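Local coordinates for protein AvrA (PDB 6BE0) that probably transfers acetyl groups from acetyl-CoA to serine and threonine residues of target proteins, and binds inositol hexakisphosphate and coenzyme A, at residues G108-V116 / I125-M133; F172-Q180 / F222-L232. All coordinates share one frame; numbering follows the deposited sequence.

Interaction 1 (G108-V116 / I125-M133)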
ATOM      1  N   GLY A 108     -16.897  15.312  -8.298  1.00 35.75           N
ATOM      2  CA  GLY A 108     -17.921  14.291  -8.432  1.00 36.29           C
ATOM      3  C   GLY A 108     -17.359  12.888  -8.542  1.00 35.77           C
ATOM      4  O   GLY A 108     -18.110  11.928  -8.723  1.00 36.24           O
ATOM      5  N   VAL A 109     -16.038  12.765  -8.440  1.00 34.90           N
ATOM      6  CA  VAL A 109     -15.393  11.457  -8.450  1.00 34.42           C
ATOM      7  C   VAL A 109     -15.799  10.689  -7.197  1.00 34.27           C
ATOM      8  O   VAL A 109     -15.933  11.269  -6.120  1.00 34.12           O
ATOM      9  CB  VAL A 109     -13.861  11.583  -8.526  1.00 33.62           C
ATOM     10  CG1 VAL A 109     -13.193  10.213  -8.452  1.00 33.21           C
ATOM     11  CG2 VAL A 109     -13.459  12.303  -9.806  1.00 33.88           C
ATOM     12  N   GLU A 110     -15.991   9.383  -7.351  1.00 35.80           N
ATOM     13  CA  GLU A 110     -16.558   8.548  -6.298  1.00 35.89           C
ATOM     14  C   GLU A 110     -15.604   7.438  -5.873  1.00 35.25           C
ATOM     15  O   GLU A 110     -15.869   6.708  -4.917  1.00 35.25           O
ATOM     16  CB  GLU A 110     -17.878   7.948  -6.778  1.00 36.91           C
ATOM     17  CG  GLU A 110     -18.896   8.997  -7.204  1.00 40.79           C
ATOM     18  CD  GLU A 110     -20.247   8.402  -7.546  1.00 40.22           C
ATOM     19  OE1 GLU A 110     -20.397   7.165  -7.450  1.00 41.57           O
ATOM     20  OE2 GLU A 110     -21.159   9.174  -7.912  1.00 39.65           O
ATOM     21  N   SER A 111     -14.494   7.317  -6.590  1.00 33.42           N
ATOM     22  CA  SER A 111     -13.517   6.273  -6.333  1.00 32.91           C
ATOM     23  C   SER A 111     -12.132   6.737  -6.766  1.00 32.32           C
ATOM     24  O   SER A 111     -11.900   7.000  -7.948  1.00 32.55           O
ATOM     25  CB  SER A 111     -13.903   4.988  -7.067  1.00 33.49           C
ATOM     26  OG  SER A 111     -12.896   4.001  -6.939  1.00 42.78           O
ATOM     27  N   ALA A 112     -11.217   6.843  -5.809  1.00 31.65           N
ATOM     28  CA  ALA A 112      -9.867   7.302  -6.101  1.00 31.16           C
ATOM     29  C   ALA A 112      -8.875   6.815  -5.051  1.00 30.58           C
ATOM     30  O   ALA A 112      -9.262   6.407  -3.954  1.00 30.51           O
ATOM     31  CB  ALA A 112      -9.835   8.819  -6.193  1.00 31.13           C
ATOM     32  N   ARG A 113      -7.594   6.847  -5.406  1.00 31.59           N
ATOM     33  CA  ARG A 113      -6.527   6.456  -4.492  1.00 31.12           C
ATOM     34  C   ARG A 113      -5.418   7.494  -4.490  1.00 30.84           C
ATOM     35  O   ARG A 113      -5.243   8.234  -5.456  1.00 31.01           O
ATOM     36  CB  ARG A 113      -5.957   5.086  -4.866  1.00 31.17           C
ATOM     37  CG  ARG A 113      -6.905   3.935  -4.608  1.00 31.49           C
ATOM     38  CD  ARG A 113      -7.806   3.680  -5.801  1.00 32.09           C
ATOM     39  NE  ARG A 113      -8.983   2.899  -5.439  1.00 33.39           N
ATOM     40  CZ  ARG A 113     -10.000   2.652  -6.258  1.00 33.17           C
ATOM     41  NH1 ARG A 113      -9.991   3.126  -7.500  1.00 33.74           N
ATOM     42  NH2 ARG A 113     -11.029   1.931  -5.835  1.00 33.63           N
ATOM     43  N   PHE A 114      -4.671   7.537  -3.394  1.00 29.34           N
ATOM     44  CA  PHE A 114      -3.598   8.505  -3.234  1.00 29.17           C
ATOM     45  C   PHE A 114      -2.354   7.861  -2.653  1.00 28.93           C
ATOM     46  O   PHE A 114      -2.423   7.230  -1.604  1.00 28.80           O
ATOM     47  CB  PHE A 114      -4.041   9.649  -2.324  1.00 29.16           C
ATOM     48  CG  PHE A 114      -5.269  10.365  -2.801  1.00 29.48           C
ATOM     49  CD1 PHE A 114      -6.528   9.962  -2.388  1.00 29.65           C
ATOM     50  CD2 PHE A 114      -5.166  11.450  -3.656  1.00 29.69           C
ATOM     51  CE1 PHE A 114      -7.660  10.623  -2.823  1.00 30.05           C
ATOM     52  CE2 PHE A 114      -6.294  12.114  -4.096  1.00 30.06           C
ATOM     53  CZ  PHE A 114      -7.543  11.700  -3.677  1.00 30.25           C
ATOM     54  N   LEU A 115      -1.224   8.016  -3.338  1.00 28.81           N
ATOM     55  CA  LEU A 115       0.073   7.751  -2.730  1.00 28.69           C
ATOM     56  C   LEU A 115       0.553   9.042  -2.093  1.00 28.69           C
ATOM     57  O   LEU A 115       0.771  10.037  -2.786  1.00 28.88           O
ATOM     58  CB  LEU A 115       1.094   7.246  -3.751  1.00 28.88           C
ATOM     59  CG  LEU A 115       0.830   5.896  -4.416  1.00 29.02           C
ATOM     60  CD1 LEU A 115       2.073   5.456  -5.168  1.00 29.28           C
ATOM     61  CD2 LEU A 115       0.411   4.837  -3.407  1.00 28.87           C
ATOM     62  N   VAL A 116       0.710   9.022  -0.774  1.00 28.57           N
ATOM     63  CA  VAL A 116       1.061  10.222  -0.026  1.00 28.68           C
ATOM     64  C   VAL A 116       2.369  10.044   0.734  1.00 28.74           C
ATOM     65  O   VAL A 116       2.529   9.105   1.511  1.00 28.64           O
ATOM     66  CB  VAL A 116      -0.064  10.616   0.965  1.00 28.67           C
ATOM     67  CG1 VAL A 116      -0.466   9.433   1.848  1.00 28.52           C
ATOM     68  CG2 VAL A 116       0.350  11.823   1.808  1.00 28.89           C
ATOM     69  N   ILE A 125       5.877   6.780   2.372  1.00 31.19           N
ATOM     70  CA  ILE A 125       4.798   6.734   1.398  1.00 30.96           C
ATOM     71  C   ILE A 125       3.736   5.723   1.812  1.00 30.76           C
ATOM     72  O   ILE A 125       4.019   4.530   1.934  1.00 30.81           O
ATOM     73  CB  ILE A 125       5.339   6.384  -0.004  1.00 31.10           C
ATOM     74  CG1 ILE A 125       6.295   7.483  -0.479  1.00 31.40           C
ATOM     75  CG2 ILE A 125       4.194   6.211  -0.999  1.00 30.97           C
ATOM     76  CD1 ILE A 125       7.082   7.126  -1.723  1.00 34.63           C
ATOM     77  N   SER A 126       2.520   6.214   2.036  1.00 28.78           N
ATOM     78  CA  SER A 126       1.372   5.363   2.339  1.00 28.69           C
ATOM     79  C   SER A 126       0.360   5.440   1.202  1.00 28.67           C
ATOM     80  O   SER A 126       0.531   6.221   0.266  1.00 28.70           O
ATOM     81  CB  SER A 126       0.715   5.781   3.655  1.00 28.71           C
ATOM     82  OG  SER A 126       1.635   5.724   4.729  1.00 31.54           O
ATOM     83  N   VAL A 127      -0.689   4.628   1.289  1.00 28.38           N
ATOM     84  CA  VAL A 127      -1.764   4.660   0.304  1.00 28.48           C
ATOM     85  C   VAL A 127      -3.100   4.933   0.987  1.00 28.56           C
ATOM     86  O   VAL A 127      -3.389   4.387   2.052  1.00 28.61           O
ATOM     87  CB  VAL A 127      -1.843   3.341  -0.502  1.00 28.66           C
ATOM     88  CG1 VAL A 127      -2.143   2.158   0.407  1.00 28.76           C
ATOM     89  CG2 VAL A 127      -2.886   3.454  -1.609  1.00 28.89           C
ATOM     90  N   VAL A 128      -3.900   5.795   0.367  1.00 28.67           N
ATOM     91  CA  VAL A 128      -5.222   6.145   0.873  1.00 28.86           C
ATOM     92  C   VAL A 128      -6.284   5.715  -0.128  1.00 29.16           C
ATOM     93  O   VAL A 128      -6.144   5.970  -1.321  1.00 29.23           O
ATOM     94  CB  VAL A 128      -5.353   7.664   1.126  1.00 28.89           C
ATOM     95  CG1 VAL A 128      -6.764   8.019   1.594  1.00 29.21           C
ATOM     96  CG2 VAL A 128      -4.322   8.128   2.139  1.00 28.72           C
ATOM     97  N   ASP A 129      -7.338   5.064   0.355  1.00 29.45           N
ATOM     98  CA  ASP A 129      -8.470   4.717  -0.498  1.00 29.88           C
ATOM     99  C   ASP A 129      -9.623   5.681  -0.250  1.00 30.19           C
ATOM    100  O   ASP A 129     -10.007   5.927   0.895  1.00 30.26           O
ATOM    101  CB  ASP A 129      -8.924   3.278  -0.258  1.00 30.18           C
ATOM    102  CG  ASP A 129      -9.814   2.752  -1.376  1.00 30.71           C
ATOM    103  OD1 ASP A 129      -9.674   3.215  -2.528  1.00 30.76           O
ATOM    104  OD2 ASP A 129     -10.651   1.868  -1.104  1.00 31.18           O
ATOM    105  N   PHE A 130     -10.164   6.214  -1.340  1.00 30.46           N
ATOM    106  CA  PHE A 130     -11.219   7.221  -1.298  1.00 30.85           C
ATOM    107  C   PHE A 130     -12.480   6.675  -1.964  1.00 31.52           C
ATOM    108  O   PHE A 130     -12.435   6.187  -3.091  1.00 31.68           O
ATOM    109  CB  PHE A 130     -10.742   8.505  -1.987  1.00 30.72           C
ATOM    110  CG  PHE A 130     -11.806   9.553  -2.146  1.00 31.22           C
ATOM    111  CD1 PHE A 130     -11.967  10.548  -1.196  1.00 31.27           C
ATOM    112  CD2 PHE A 130     -12.630   9.554  -3.257  1.00 31.74           C
ATOM    113  CE1 PHE A 130     -12.940  11.518  -1.349  1.00 31.84           C
ATOM    114  CE2 PHE A 130     -13.604  10.519  -3.415  1.00 32.29           C
ATOM    115  CZ  PHE A 130     -13.761  11.502  -2.460  1.00 32.34           C
ATOM    116  N   ARG A 131     -13.602   6.759  -1.257  1.00 34.84           N
ATOM    117  CA  ARG A 131     -14.857   6.180  -1.729  1.00 37.99           C
ATOM    118  C   ARG A 131     -16.052   6.970  -1.201  1.00 38.52           C
ATOM    119  O   ARG A 131     -16.231   7.085   0.012  1.00 36.26           O
ATOM    120  CB  ARG A 131     -14.955   4.714  -1.287  1.00 35.86           C
ATOM    121  CG  ARG A 131     -16.202   3.964  -1.762  1.00 37.99           C
ATOM    122  CD  ARG A 131     -15.980   3.282  -3.104  1.00 36.85           C
ATOM    123  NE  ARG A 131     -14.972   2.222  -3.035  1.00 36.44           N
ATOM    124  CZ  ARG A 131     -15.230   0.944  -2.767  1.00 36.84           C
ATOM    125  NH1 ARG A 131     -16.471   0.534  -2.534  1.00 44.62           N
ATOM    126  NH2 ARG A 131     -14.239   0.064  -2.731  1.00 39.21           N
ATOM    127  N   VAL A 132     -16.866   7.518  -2.102  1.00 44.66           N
ATOM    128  CA  VAL A 132     -18.123   8.135  -1.687  1.00 46.19           C
ATOM    129  C   VAL A 132     -19.202   7.070  -1.816  1.00 46.69           C
ATOM    130  O   VAL A 132     -19.272   6.344  -2.808  1.00 46.47           O
ATOM    131  CB  VAL A 132     -18.498   9.411  -2.504  1.00 42.90           C
ATOM    132  CG1 VAL A 132     -17.278  10.300  -2.727  1.00 42.11           C
ATOM    133  CG2 VAL A 132     -19.154   9.068  -3.828  1.00 54.96           C
ATOM    134  N   MET A 133     -20.027   6.977  -0.785  1.00 54.91           N
ATOM    135  CA  MET A 133     -20.995   5.904  -0.655  1.00 54.28           C
ATOM    136  C   MET A 133     -22.248   6.506  -0.044  1.00 56.61           C
ATOM    137  O   MET A 133     -22.176   7.154   0.999  1.00 56.76           O
ATOM    138  CB  MET A 133     -20.423   4.784   0.211  1.00 54.08           C
ATOM    139  CG  MET A 133     -21.175   3.472   0.155  1.00 57.89           C
ATOM    140  SD  MET A 133     -20.255   2.154   0.976  1.00 60.45           S
ATOM    141  CE  MET A 133     -18.991   1.816  -0.247  1.00 62.29           C
TER
HETATM  142  O   HOH W   1     -12.457   3.316  -3.547  1.00 31.40           O
HETATM  143  O   HOH W   2     -11.375   0.530  -3.332  1.00 35.02           O
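Asp129 turns its carboxylate anti to its main-chain N (chi1 -164°), while Arg113 bends its chain at chi2 (88°). With these torsions the two side chains run side by side in the same direction, with guanidinium and carboxylate planes only 16° apart. Arg113 NE donates to Asp129 OD1 at 3.0 Å in a salt bridge. The bond is bent, and OD1 lies tilted from the guanidinium plane. A water extends the polar group: it accepts from Arg113 NH2 at 2.9 Å and from Arg131 NH2 at 3.0 Å, and donates to Asp129 OD2. Asp129 OD2 is also hydrogen-bonded to His208 NE2, its strongest polar partner. Arg131 also reaches Phe201, through a hydrogen bond to its O and a cation-pi contact. The two strands form an antiparallel beta hairpin within the central mixed sheet. Ala112 with Phe130, Phe114 with Val128 and Val116 with Ser126 are its hydrogen-bonded pairs. The bond from Phe130 N to Ala112 O is 2.8 Å long. The face carrying Phe114, Val128 and Phe130 is largely apolar, and its two phenylalanines pack on helix 94-106. Phe130 CB meets the edge of the Phe114 ring at CE1, 3.8 Å away. The Phe130 ring in turn places CD2 4.1 Å from Ala112 CB, and Val109 O lies in plane at its edge, 3.6 Å from CE2.

Interaction 2 (F172-Q180 / F222-L232)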
ATOM      1  N   PHE A 172     -13.034   9.282   8.440  1.00 35.67           N
ATOM      2  CA  PHE A 172     -11.648   8.867   8.263  1.00 34.30           C
ATOM      3  C   PHE A 172     -11.273   7.701   9.175  1.00 34.19           C
ATOM      4  O   PHE A 172     -11.737   7.605  10.312  1.00 35.42           O
ATOM      5  CB  PHE A 172     -10.705  10.044   8.519  1.00 34.57           C
ATOM      6  CG  PHE A 172      -9.254   9.656   8.583  1.00 33.58           C
ATOM      7  CD1 PHE A 172      -8.631   9.456   9.803  1.00 34.12           C
ATOM      8  CD2 PHE A 172      -8.516   9.483   7.423  1.00 32.33           C
ATOM      9  CE1 PHE A 172      -7.298   9.096   9.865  1.00 33.42           C
ATOM     10  CE2 PHE A 172      -7.184   9.123   7.479  1.00 31.66           C
ATOM     11  CZ  PHE A 172      -6.574   8.929   8.703  1.00 32.19           C
ATOM     12  N   ALA A 173     -10.422   6.819   8.658  1.00 32.91           N
ATOM     13  CA  ALA A 173      -9.909   5.694   9.425  1.00 32.85           C
ATOM     14  C   ALA A 173      -8.501   5.342   8.962  1.00 31.68           C
ATOM     15  O   ALA A 173      -8.174   5.476   7.785  1.00 30.73           O
ATOM     16  CB  ALA A 173     -10.830   4.492   9.290  1.00 33.05           C
ATOM     17  N   MET A 174      -7.671   4.902   9.899  1.00 39.14           N
ATOM     18  CA  MET A 174      -6.316   4.469   9.592  1.00 38.18           C
ATOM     19  C   MET A 174      -6.197   2.981   9.892  1.00 38.24           C
ATOM     20  O   MET A 174      -6.638   2.519  10.944  1.00 39.25           O
ATOM     21  CB  MET A 174      -5.301   5.280  10.396  1.00 38.63           C
ATOM     22  CG  MET A 174      -3.860   4.840  10.225  1.00 38.15           C
ATOM     23  SD  MET A 174      -2.730   5.979  11.042  1.00 45.32           S
ATOM     24  CE  MET A 174      -1.499   4.843  11.670  1.00 44.14           C
ATOM     25  N   VAL A 175      -5.616   2.236   8.958  1.00 31.14           N
ATOM     26  CA  VAL A 175      -5.541   0.783   9.066  1.00 31.31           C
ATOM     27  C   VAL A 175      -4.096   0.297   9.118  1.00 31.12           C
ATOM     28  O   VAL A 175      -3.293   0.585   8.229  1.00 30.38           O
ATOM     29  CB  VAL A 175      -6.265   0.099   7.888  1.00 30.83           C
ATOM     30  CG1 VAL A 175      -6.147  -1.420   7.986  1.00 31.28           C
ATOM     31  CG2 VAL A 175      -7.727   0.514   7.860  1.00 31.26           C
ATOM     32  N   GLU A 176      -3.782  -0.443  10.174  1.00 36.82           N
ATOM     33  CA  GLU A 176      -2.486  -1.091  10.319  1.00 39.00           C
ATOM     34  C   GLU A 176      -2.520  -2.443   9.621  1.00 37.36           C
ATOM     35  O   GLU A 176      -3.442  -3.228   9.835  1.00 38.69           O
ATOM     36  CB  GLU A 176      -2.135  -1.257  11.800  1.00 38.03           C
ATOM     37  CG  GLU A 176      -0.836  -2.003  12.073  1.00 42.19           C
ATOM     38  CD  GLU A 176      -0.697  -2.407  13.528  1.00 40.09           C
ATOM     39  OE1 GLU A 176      -1.627  -3.052  14.059  1.00 40.88           O
ATOM     40  OE2 GLU A 176       0.340  -2.077  14.142  1.00 40.71           O
ATOM     41  N   LEU A 177      -1.519  -2.710   8.786  1.00 30.78           N
ATOM     42  CA  LEU A 177      -1.433  -3.981   8.073  1.00 30.93           C
ATOM     43  C   LEU A 177      -0.332  -4.870   8.646  1.00 31.87           C
ATOM     44  O   LEU A 177      -0.516  -6.079   8.787  1.00 32.73           O
ATOM     45  CB  LEU A 177      -1.192  -3.740   6.580  1.00 30.00           C
ATOM     46  CG  LEU A 177      -2.303  -3.008   5.818  1.00 29.26           C
ATOM     47  CD1 LEU A 177      -1.955  -2.914   4.339  1.00 28.66           C
ATOM     48  CD2 LEU A 177      -3.656  -3.686   6.001  1.00 29.76           C
ATOM     49  N   ASP A 178       0.801  -4.260   8.985  1.00 39.03           N
ATOM     50  CA  ASP A 178       1.967  -4.990   9.479  1.00 36.12           C
ATOM     51  C   ASP A 178       2.321  -6.145   8.547  1.00 36.88           C
ATOM     52  O   ASP A 178       2.380  -7.301   8.968  1.00 38.94           O
ATOM     53  CB  ASP A 178       1.721  -5.516  10.897  1.00 37.19           C
ATOM     54  CG  ASP A 178       2.979  -6.082  11.541  1.00 40.07           C
ATOM     55  OD1 ASP A 178       4.089  -5.611  11.209  1.00 38.97           O
ATOM     56  OD2 ASP A 178       2.858  -7.000  12.380  1.00 40.19           O
ATOM     57  N   ILE A 179       2.536  -5.823   7.274  1.00 33.80           N
ATOM     58  CA  ILE A 179       2.982  -6.803   6.290  1.00 34.72           C
ATOM     59  C   ILE A 179       4.333  -6.389   5.718  1.00 34.80           C
ATOM     60  O   ILE A 179       5.032  -7.203   5.115  1.00 35.93           O
ATOM     61  CB  ILE A 179       1.962  -6.971   5.150  1.00 34.55           C
ATOM     62  CG1 ILE A 179       1.635  -5.618   4.515  1.00 33.11           C
ATOM     63  CG2 ILE A 179       0.697  -7.636   5.678  1.00 39.51           C
ATOM     64  CD1 ILE A 179       0.828  -5.724   3.235  1.00 33.05           C
ATOM     65  N   GLN A 180       4.695  -5.122   5.906  1.00 32.41           N
ATOM     66  CA  GLN A 180       6.036  -4.656   5.578  1.00 32.46           C
ATOM     67  C   GLN A 180       6.915  -4.740   6.816  1.00 33.55           C
ATOM     68  O   GLN A 180       6.539  -4.266   7.889  1.00 36.06           O
ATOM     69  CB  GLN A 180       6.019  -3.220   5.048  1.00 31.92           C
ATOM     70  CG  GLN A 180       7.415  -2.664   4.767  1.00 31.18           C
ATOM     71  CD  GLN A 180       7.419  -1.174   4.519  1.00 30.94           C
ATOM     72  OE1 GLN A 180       6.420  -0.601   4.090  1.00 31.61           O
ATOM     73  NE2 GLN A 180       8.552  -0.534   4.795  1.00 37.23           N
ATOM     74  N   PHE A 222      -6.907   3.742  15.748  1.00 51.23           N
ATOM     75  CA  PHE A 222      -6.788   3.169  14.413  1.00 46.90           C
ATOM     76  C   PHE A 222      -7.215   1.708  14.438  1.00 46.68           C
ATOM     77  O   PHE A 222      -7.479   1.151  15.503  1.00 49.10           O
ATOM     78  CB  PHE A 222      -5.354   3.294  13.894  1.00 45.12           C
ATOM     79  CG  PHE A 222      -4.345   2.528  14.701  1.00 46.09           C
ATOM     80  CD1 PHE A 222      -3.999   1.234  14.353  1.00 44.75           C
ATOM     81  CD2 PHE A 222      -3.739   3.105  15.803  1.00 49.34           C
ATOM     82  CE1 PHE A 222      -3.067   0.528  15.094  1.00 45.88           C
ATOM     83  CE2 PHE A 222      -2.808   2.405  16.546  1.00 49.81           C
ATOM     84  CZ  PHE A 222      -2.472   1.115  16.190  1.00 48.36           C
ATOM     85  N   LEU A 223      -7.279   1.091  13.263  1.00 44.14           N
ATOM     86  CA  LEU A 223      -7.678  -0.305  13.152  1.00 44.09           C
ATOM     87  C   LEU A 223      -6.450  -1.214  13.215  1.00 43.50           C
ATOM     88  O   LEU A 223      -5.591  -1.147  12.338  1.00 41.33           O
ATOM     89  CB  LEU A 223      -8.441  -0.538  11.848  1.00 42.19           C
ATOM     90  CG  LEU A 223      -9.156  -1.884  11.730  1.00 42.81           C
ATOM     91  CD1 LEU A 223     -10.417  -1.895  12.581  1.00 45.44           C
ATOM     92  CD2 LEU A 223      -9.477  -2.199  10.278  1.00 40.77           C
ATOM     93  N   PRO A 224      -6.356  -2.066  14.252  1.00 45.96           N
ATOM     94  CA  PRO A 224      -5.184  -2.943  14.341  1.00 45.70           C
ATOM     95  C   PRO A 224      -5.200  -4.026  13.266  1.00 46.19           C
ATOM     96  O   PRO A 224      -6.232  -4.233  12.625  1.00 46.42           O
ATOM     97  CB  PRO A 224      -5.301  -3.545  15.741  1.00 49.20           C
ATOM     98  CG  PRO A 224      -6.754  -3.530  16.031  1.00 50.59           C
ATOM     99  CD  PRO A 224      -7.297  -2.298  15.363  1.00 49.86           C
ATOM    100  N   SER A 225      -4.072  -4.703  13.080  1.00 43.15           N
ATOM    101  CA  SER A 225      -3.910  -5.643  11.974  1.00 41.67           C
ATOM    102  C   SER A 225      -4.855  -6.841  12.057  1.00 43.28           C
ATOM    103  O   SER A 225      -5.407  -7.266  11.042  1.00 42.34           O
ATOM    104  CB  SER A 225      -2.463  -6.135  11.913  1.00 41.25           C
ATOM    105  OG  SER A 225      -2.102  -6.808  13.104  1.00 43.75           O
ATOM    106  N   ASP A 226      -5.039  -7.387  13.255  1.00 51.21           N
ATOM    107  CA  ASP A 226      -5.886  -8.566  13.418  1.00 54.62           C
ATOM    108  C   ASP A 226      -7.329  -8.259  13.016  1.00 54.21           C
ATOM    109  O   ASP A 226      -8.036  -9.123  12.498  1.00 54.56           O
ATOM    110  CB  ASP A 226      -5.836  -9.079  14.860  1.00 56.29           C
ATOM    111  CG  ASP A 226      -6.272  -8.037  15.867  1.00 60.44           C
ATOM    112  OD1 ASP A 226      -5.849  -6.869  15.739  1.00 64.82           O
ATOM    113  OD2 ASP A 226      -7.044  -8.384  16.784  1.00 71.43           O
ATOM    114  N   LYS A 227      -7.757  -7.024  13.250  1.00 50.76           N
ATOM    115  CA  LYS A 227      -9.084  -6.586  12.835  1.00 51.99           C
ATOM    116  C   LYS A 227      -9.135  -6.398  11.322  1.00 50.87           C
ATOM    117  O   LYS A 227     -10.146  -6.687  10.681  1.00 53.00           O
ATOM    118  CB  LYS A 227      -9.467  -5.283  13.540  1.00 51.05           C
ATOM    119  CG  LYS A 227      -9.583  -5.401  15.051  1.00 52.36           C
ATOM    120  CD  LYS A 227     -10.874  -6.089  15.472  1.00 63.20           C
ATOM    121  CE  LYS A 227     -12.083  -5.171  15.337  1.00 69.01           C
ATOM    122  NZ  LYS A 227     -11.987  -3.977  16.225  1.00 67.92           N
ATOM    123  N   ALA A 228      -8.034  -5.913  10.756  1.00 39.20           N
ATOM    124  CA  ALA A 228      -7.955  -5.659   9.322  1.00 36.99           C
ATOM    125  C   ALA A 228      -8.016  -6.960   8.526  1.00 38.96           C
ATOM    126  O   ALA A 228      -8.545  -6.989   7.416  1.00 44.80           O
ATOM    127  CB  ALA A 228      -6.682  -4.896   8.990  1.00 35.04           C
ATOM    128  N   ASP A 229      -7.477  -8.032   9.098  1.00 41.41           N
ATOM    129  CA  ASP A 229      -7.460  -9.331   8.430  1.00 45.95           C
ATOM    130  C   ASP A 229      -8.872  -9.857   8.178  1.00 47.37           C
ATOM    131  O   ASP A 229      -9.094 -10.637   7.253  1.00 54.10           O
ATOM    132  CB  ASP A 229      -6.667 -10.351   9.255  1.00 47.70           C
ATOM    133  CG  ASP A 229      -5.179 -10.038   9.303  1.00 46.38           C
ATOM    134  OD1 ASP A 229      -4.702  -9.245   8.464  1.00 40.45           O
ATOM    135  OD2 ASP A 229      -4.482 -10.595  10.178  1.00 44.42           O
ATOM    136  N   ARG A 230      -9.823  -9.427   9.001  1.00 62.72           N
ATOM    137  CA  ARG A 230     -11.208  -9.866   8.863  1.00 66.40           C
ATOM    138  C   ARG A 230     -11.928  -9.116   7.746  1.00 66.81           C
ATOM    139  O   ARG A 230     -12.973  -9.559   7.267  1.00 69.39           O
ATOM    140  CB  ARG A 230     -11.961  -9.674  10.180  1.00 67.31           C
ATOM    141  CG  ARG A 230     -11.306 -10.341  11.377  1.00 67.00           C
ATOM    142  CD  ARG A 230     -12.048 -10.013  12.660  1.00 68.70           C
ATOM    143  NE  ARG A 230     -11.278 -10.384  13.844  1.00 79.92           N
ATOM    144  CZ  ARG A 230     -11.605 -10.050  15.089  1.00 76.93           C
ATOM    145  NH1 ARG A 230     -12.696  -9.329  15.326  1.00 78.72           N
ATOM    146  NH2 ARG A 230     -10.836 -10.433  16.101  1.00 67.07           N
ATOM    147  N   TYR A 231     -11.363  -7.984   7.333  1.00 46.43           N
ATOM    148  CA  TYR A 231     -11.978  -7.136   6.315  1.00 39.73           C
ATOM    149  C   TYR A 231     -11.371  -7.346   4.931  1.00 41.69           C
ATOM    150  O   TYR A 231     -12.094  -7.421   3.934  1.00 44.34           O
ATOM    151  CB  TYR A 231     -11.839  -5.658   6.696  1.00 33.73           C
ATOM    152  CG  TYR A 231     -12.846  -5.167   7.712  1.00 36.16           C
ATOM    153  CD1 TYR A 231     -14.135  -4.819   7.329  1.00 37.17           C
ATOM    154  CD2 TYR A 231     -12.504  -5.032   9.050  1.00 36.80           C
ATOM    155  CE1 TYR A 231     -15.057  -4.363   8.252  1.00 40.50           C
ATOM    156  CE2 TYR A 231     -13.419  -4.577   9.981  1.00 39.62           C
ATOM    157  CZ  TYR A 231     -14.693  -4.243   9.576  1.00 40.68           C
ATOM    158  OH  TYR A 231     -15.606  -3.787  10.500  1.00 41.91           O
ATOM    159  N   LEU A 232     -10.047  -7.441   4.874  1.00 32.20           N
ATOM    160  CA  LEU A 232      -9.327  -7.339   3.608  1.00 29.18           C
ATOM    161  C   LEU A 232      -9.122  -8.686   2.914  1.00 33.77           C
ATOM    162  O   LEU A 232      -8.992  -9.717   3.575  1.00 37.09           O
ATOM    163  CB  LEU A 232      -7.976  -6.664   3.846  1.00 26.44           C
ATOM    164  CG  LEU A 232      -8.076  -5.291   4.517  1.00 27.71           C
ATOM    165  CD1 LEU A 232      -6.695  -4.723   4.813  1.00 23.74           C
ATOM    166  CD2 LEU A 232      -8.878  -4.322   3.656  1.00 23.24           C
TER
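Glu176 leans from strand 170-176 onto Phe222 and the start of helix 225-228. Its CB lies 3.9 Å from Phe222 CE1 and also rests against Leu223 O. CG is anti to the main-chain N (chi1 176°), and the extended chain beyond it carries the carboxylate past the phenyl ring. CD passes Phe222 CE1 at van der Waals distance. At the tip, OE1 accepts from Ser225 N at 3.1 Å, through the lone pair that faces away from OE2. This OE1 also lies in the plane of the Phe222 ring, at its edge, and the carboxylate stands nearly perpendicular to that ring. OE2 is held from outside by Cys147 N. Pro224 occupies the N-cap position, and the carboxylate of Glu176 accepts the N-H of Ser225, the first residue of the helix.

The main chain holds the same region. Leu223 N donates to Met174 O at 2.8 Å in a straight bond, and Glu176 N donates to Leu223 O at 2.9 Å. These bonds form a single bridge between Val175 and Leu223. Apolar groups close the other side. Val175 CG1 meets Ala228 CB at 3.7 Å, and Leu223 CD2 lies alongside both Val175 methyls. Further on, Leu177 CD2 meets Leu232 CD1 at 3.4 Å, a tight contact between side chains that cross at about a right angle. Residues 172-180 run on toward the CoA pocket, where Asp178 OD1 forms a salt bridge with NE of the CoA-binding Arg181.

Residues 222-223 thus line one edge of strand 170-176, which is outermost in the sheet, while strand 136-143 bonds to its other edge. Helix 151-164 touches Met174 and Phe222, and helix 186-199 touches Leu177.

In the fold
After helices 40-55 and 65-82 the chain enters the sheet at strand 88-91, then passes through helix 94-106 to interaction 1. Residues 108-116 and 125-133 enclose only eight residues, so this contact closes a short hairpin loop. Strand 136-143 follows, and helix 151-164 leads to the outermost strand, 170-176. Interaction 2 opens there and closes only after helices 186-199 and 205-212. Its loop is therefore long and about half helical. The two contacts are in series; they neither nest nor cross. The centres of interactions 1 and 2 are about 17 Å apart. Both reach the same five-stranded sheet, with strand 136-143 between them. Side chains from both also touch helix 186-199.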